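Local coordinates for protein porin (Rhodobacter capsulatus, PDB 2POR) that forms trimeric outer-membrane channels, each monomer a 16-stranded beta-barrel, through which small hydrophilic solutes up to about 0.6 kDa diffuse passively, at residues A75-E88 with G98-R110. Numbering follows the deposited sequence.
Sequences ALGASEALFGDLYE and GGNDIPYLTGDER. With CA (calcium ion), chain B; CA (calcium ion), chain C; C8E ((hydroxyethyloxy)tri(ethyloxy)octane), chain E.
Glu80 and Asp108 share a calcium ion between helix 78-83 and the loop 98-110. Glu80 binds it through OE1 and OE2, each 2.5 Å from the metal, and Asp108 through OD2 at 2.2 Å. Four waters complete this shell; water 3 donates to Asp85 OD1, water 4 to Asp85 OD2 and Asp101 OD2. A second calcium is bound by Asn100 OD1 and Asp101 OD1, with Asp93 and Asp95 from the intervening loop.

Hydrogen bonds, backbone and side-chain, join the segments. Asn100 ND2 donates almost straight to Leu86 O (3.0 Å, 177°), with that oxygen in its amide plane. Leu86 N returns a bond to Asn100 O. Ile102 N meets Asp85 OD1 from above the carboxylate plane at 2.9 Å. Asp108 N donates to Ala75 O.

The Tyr104 ring lies against helix 78-83. Glu80 CB lies over one face, a CH-pi contact 3.8 Å from the centroid. Glu80 CG, anti to the backbone N (chi1 -170°), touches the CE2 side while its chain runs on to the metal. Ile102 CG2, from the ring's own segment, lies near the rim of the opposite face. Tyr104 OH donates to Gly84 O (2.8 Å), in the carbonyl plane. A phenylalanine here would probably keep the ring packing but leave Gly84 O without this donor. Leu86 CG meets Ile102 CG1 at 3.9 Å.

The long loop between strands 68-73 and 118-125 folds into the barrel, where, as in other porins, it narrows the channel. Calcium probably offsets the repulsion among its clustered carboxylates, so its shape is likely to depend on bound metal.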
# COMPACT_ATOMS: atom_id res chain seq x y z
N ALA A 75 -2.94 18.94 -2.10
CA ALA A 75 -2.76 20.15 -1.29
C ALA A 75 -4.05 20.81 -0.88
O ALA A 75 -5.11 20.58 -1.49
CB ALA A 75 -1.94 21.17 -2.08
N LEU A 76 -4.00 21.61 0.16
CA LEU A 76 -5.12 22.39 0.60
C LEU A 76 -5.28 23.53 -0.33
O LEU A 76 -4.37 23.85 -1.09
CB LEU A 76 -4.90 22.96 1.98
CG LEU A 76 -4.68 21.90 3.05
CD1 LEU A 76 -4.39 22.63 4.34
CD2 LEU A 76 -5.90 20.97 3.20
N GLY A 77 -6.46 24.15 -0.39
CA GLY A 77 -6.56 25.35 -1.20
C GLY A 77 -6.07 26.52 -0.34
O GLY A 77 -5.94 26.35 0.89
N ALA A 78 -5.84 27.70 -0.92
CA ALA A 78 -5.30 28.88 -0.23
C ALA A 78 -5.99 29.29 1.04
O ALA A 78 -5.32 29.50 2.06
CB ALA A 78 -5.33 30.02 -1.16
N SER A 79 -7.32 29.36 1.11
CA SER A 79 -8.01 29.72 2.33
C SER A 79 -7.85 28.69 3.43
O SER A 79 -7.57 29.07 4.57
CB SER A 79 -9.50 29.92 2.07
OG SER A 79 -9.65 30.83 0.99
N GLU A 80 -8.03 27.40 3.16
CA GLU A 80 -7.89 26.38 4.18
C GLU A 80 -6.43 26.37 4.68
O GLU A 80 -6.27 26.24 5.89
CB GLU A 80 -8.23 25.05 3.58
CG GLU A 80 -8.33 24.05 4.70
CD GLU A 80 -8.97 22.72 4.40
OE1 GLU A 80 -9.54 22.51 3.33
OE2 GLU A 80 -9.00 21.86 5.27
N ALA A 81 -5.44 26.55 3.78
CA ALA A 81 -4.01 26.60 4.10
C ALA A 81 -3.77 27.70 5.15
O ALA A 81 -3.02 27.47 6.11
CB ALA A 81 -3.19 26.92 2.85
N LEU A 82 -4.43 28.86 5.10
CA LEU A 82 -4.26 29.87 6.14
C LEU A 82 -5.20 29.77 7.31
O LEU A 82 -4.74 30.05 8.42
CB LEU A 82 -4.38 31.28 5.54
CG LEU A 82 -3.45 31.60 4.38
CD1 LEU A 82 -3.48 33.07 4.06
CD2 LEU A 82 -2.06 31.15 4.72
N PHE A 83 -6.48 29.35 7.24
CA PHE A 83 -7.38 29.44 8.39
C PHE A 83 -7.75 28.14 9.04
O PHE A 83 -8.26 28.17 10.17
CB PHE A 83 -8.70 30.19 8.01
CG PHE A 83 -8.42 31.48 7.22
CD1 PHE A 83 -7.55 32.44 7.73
CD2 PHE A 83 -8.98 31.67 5.97
CE1 PHE A 83 -7.25 33.55 6.98
CE2 PHE A 83 -8.68 32.79 5.23
CZ PHE A 83 -7.81 33.72 5.74
N GLY A 84 -7.49 26.98 8.39
CA GLY A 84 -7.79 25.69 8.99
C GLY A 84 -9.27 25.42 9.28
O GLY A 84 -10.17 25.97 8.66
N ASP A 85 -9.51 24.53 10.24
CA ASP A 85 -10.83 24.05 10.61
C ASP A 85 -11.19 24.43 12.03
O ASP A 85 -10.37 24.96 12.75
CB ASP A 85 -10.89 22.51 10.47
CG ASP A 85 -10.86 22.12 9.00
OD1 ASP A 85 -11.45 22.79 8.16
OD2 ASP A 85 -10.18 21.16 8.67
N LEU A 86 -12.41 24.14 12.47
CA LEU A 86 -12.87 24.45 13.81
C LEU A 86 -12.41 23.29 14.68
O LEU A 86 -11.85 22.29 14.17
CB LEU A 86 -14.40 24.62 13.82
CG LEU A 86 -15.01 25.69 12.93
CD1 LEU A 86 -16.49 25.71 13.28
CD2 LEU A 86 -14.42 27.09 13.14
N TYR A 87 -12.62 23.40 15.99
CA TYR A 87 -12.20 22.38 16.96
C TYR A 87 -12.69 20.98 16.59
O TYR A 87 -13.88 20.76 16.43
CB TYR A 87 -12.72 22.78 18.36
CG TYR A 87 -12.27 21.81 19.46
CD1 TYR A 87 -10.94 21.74 19.85
CD2 TYR A 87 -13.21 20.99 20.05
CE1 TYR A 87 -10.56 20.83 20.83
CE2 TYR A 87 -12.84 20.08 21.01
CZ TYR A 87 -11.53 20.01 21.38
OH TYR A 87 -11.17 19.06 22.31
N GLU A 88 -11.81 19.98 16.53
CA GLU A 88 -12.14 18.64 16.13
C GLU A 88 -12.67 17.88 17.30
O GLU A 88 -12.05 17.77 18.36
CB GLU A 88 -10.88 17.99 15.57
CG GLU A 88 -11.16 16.60 15.08
CD GLU A 88 -10.00 15.94 14.35
OE1 GLU A 88 -9.48 16.46 13.37
OE2 GLU A 88 -9.63 14.85 14.74
N GLY A 98 -22.04 16.53 9.82
CA GLY A 98 -21.60 17.82 9.29
C GLY A 98 -20.10 18.06 9.55
O GLY A 98 -19.36 18.54 8.67
N GLY A 99 -19.74 17.80 10.80
CA GLY A 99 -18.36 17.85 11.23
C GLY A 99 -17.81 19.22 11.54
O GLY A 99 -18.44 20.26 11.39
N ASN A 100 -16.55 19.23 11.93
CA ASN A 100 -15.88 20.46 12.39
C ASN A 100 -15.23 21.20 11.25
O ASN A 100 -14.78 22.32 11.40
CB ASN A 100 -14.82 20.06 13.43
CG ASN A 100 -13.71 19.21 12.84
OD1 ASN A 100 -13.93 18.11 12.31
ND2 ASN A 100 -12.48 19.69 12.85
N ASP A 101 -15.10 20.60 10.08
CA ASP A 101 -14.37 21.20 8.97
C ASP A 101 -15.05 22.42 8.44
O ASP A 101 -16.26 22.44 8.35
CB ASP A 101 -14.22 20.19 7.84
CG ASP A 101 -13.59 18.86 8.25
OD1 ASP A 101 -13.77 18.28 9.35
OD2 ASP A 101 -12.85 18.40 7.41
N ILE A 102 -14.32 23.45 8.10
CA ILE A 102 -14.94 24.62 7.54
C ILE A 102 -15.22 24.28 6.06
O ILE A 102 -14.40 23.61 5.43
CB ILE A 102 -13.96 25.84 7.75
CG1 ILE A 102 -13.99 26.26 9.23
CG2 ILE A 102 -14.33 27.02 6.85
CD1 ILE A 102 -13.00 27.44 9.53
N PRO A 103 -16.35 24.74 5.47
CA PRO A 103 -16.77 24.35 4.12
C PRO A 103 -16.07 25.12 3.03
O PRO A 103 -16.68 25.99 2.38
CB PRO A 103 -18.29 24.53 4.15
CG PRO A 103 -18.49 25.69 5.10
CD PRO A 103 -17.46 25.42 6.18
N TYR A 104 -14.78 24.85 2.81
CA TYR A 104 -14.09 25.55 1.75
C TYR A 104 -14.56 24.96 0.42
O TYR A 104 -14.84 23.77 0.31
CB TYR A 104 -12.56 25.39 1.88
CG TYR A 104 -12.06 26.02 3.19
CD1 TYR A 104 -11.94 27.39 3.28
CD2 TYR A 104 -11.73 25.22 4.28
CE1 TYR A 104 -11.48 27.94 4.47
CE2 TYR A 104 -11.27 25.79 5.46
CZ TYR A 104 -11.16 27.15 5.53
OH TYR A 104 -10.76 27.78 6.67
N LEU A 105 -14.62 25.85 -0.57
CA LEU A 105 -15.04 25.47 -1.90
C LEU A 105 -13.97 24.72 -2.67
O LEU A 105 -14.31 23.84 -3.46
CB LEU A 105 -15.48 26.76 -2.68
CG LEU A 105 -16.06 26.65 -4.14
CD1 LEU A 105 -17.41 25.92 -4.08
CD2 LEU A 105 -16.24 28.02 -4.75
N THR A 106 -12.65 25.01 -2.54
CA THR A 106 -11.64 24.39 -3.40
C THR A 106 -10.56 23.64 -2.60
O THR A 106 -10.57 23.72 -1.36
CB THR A 106 -10.97 25.48 -4.35
OG1 THR A 106 -10.10 26.29 -3.54
CG2 THR A 106 -12.02 26.34 -5.12
N GLY A 107 -9.67 22.91 -3.29
CA GLY A 107 -8.53 22.20 -2.71
C GLY A 107 -9.06 21.08 -1.87
O GLY A 107 -10.26 20.78 -1.87
N ASP A 108 -8.13 20.41 -1.21
CA ASP A 108 -8.45 19.32 -0.31
C ASP A 108 -9.40 18.29 -0.94
O ASP A 108 -10.50 18.00 -0.44
CB ASP A 108 -9.09 19.87 0.96
CG ASP A 108 -9.09 18.89 2.12
OD1 ASP A 108 -8.38 17.89 2.08
OD2 ASP A 108 -9.77 19.13 3.13
N GLU A 109 -8.91 17.84 -2.10
CA GLU A 109 -9.50 16.76 -2.88
C GLU A 109 -10.78 17.14 -3.64
O GLU A 109 -11.50 16.24 -4.08
CB GLU A 109 -9.82 15.55 -2.00
CG GLU A 109 -8.62 14.98 -1.29
CD GLU A 109 -8.99 13.78 -0.44
OE1 GLU A 109 -9.65 13.99 0.57
OE2 GLU A 109 -8.64 12.67 -0.83
N ARG A 110 -11.12 18.42 -3.84
CA ARG A 110 -12.24 18.84 -4.70
C ARG A 110 -11.99 18.36 -6.13
O ARG A 110 -12.84 17.70 -6.74
CB ARG A 110 -12.40 20.37 -4.67
CG ARG A 110 -13.56 20.95 -5.50
CD ARG A 110 -14.87 20.44 -4.84
NE ARG A 110 -15.12 21.22 -3.64
CZ ARG A 110 -15.69 20.79 -2.51
NH1 ARG A 110 -16.08 19.54 -2.41
NH2 ARG A 110 -15.90 21.60 -1.48
CA CA B . -10.93 20.65 4.31
CA CA C . -13.22 16.58 10.72
C1 C8E E . -19.49 25.67 -0.25
C2 C8E E . -19.38 24.18 -0.47
C3 C8E E . -19.94 23.54 0.75
C4 C8E E . -19.72 22.08 0.51
C5 C8E E . -19.53 21.30 1.81
C6 C8E E . -20.66 21.45 2.82
C7 C8E E . -20.62 20.38 3.93
C8 C8E E . -21.79 20.71 4.82
O9 C8E E . -22.29 19.79 5.76
C10 C8E E . -23.70 19.62 5.64
C11 C8E E . -24.27 18.93 6.83
O12 C8E E . -25.43 18.13 6.69
C13 C8E E . -25.13 16.75 6.45
C14 C8E E . -25.73 16.12 5.19
O15 C8E E . -27.15 16.20 4.96
C16 C8E E . -27.83 14.93 4.82
C17 C8E E . -28.79 14.49 5.94
O18 C8E E . -29.87 13.52 5.81
C19 C8E E . -31.10 14.11 5.29
C20 C8E E . -32.38 14.05 6.16
O21 C8E E . -32.02 14.05 7.55
O HOH W 1 -6.19 18.26 -2.69
O HOH W 2 -9.03 23.68 0.81
O HOH W 3 -12.06 22.10 5.66
O HOH W 4 -10.59 19.65 6.38
O HOH W 5 -11.18 17.63 11.42
O HOH W 6 -12.76 19.16 4.61
O HOH W 7 -11.99 16.23 8.88
O HOH W 8 -12.42 21.36 2.53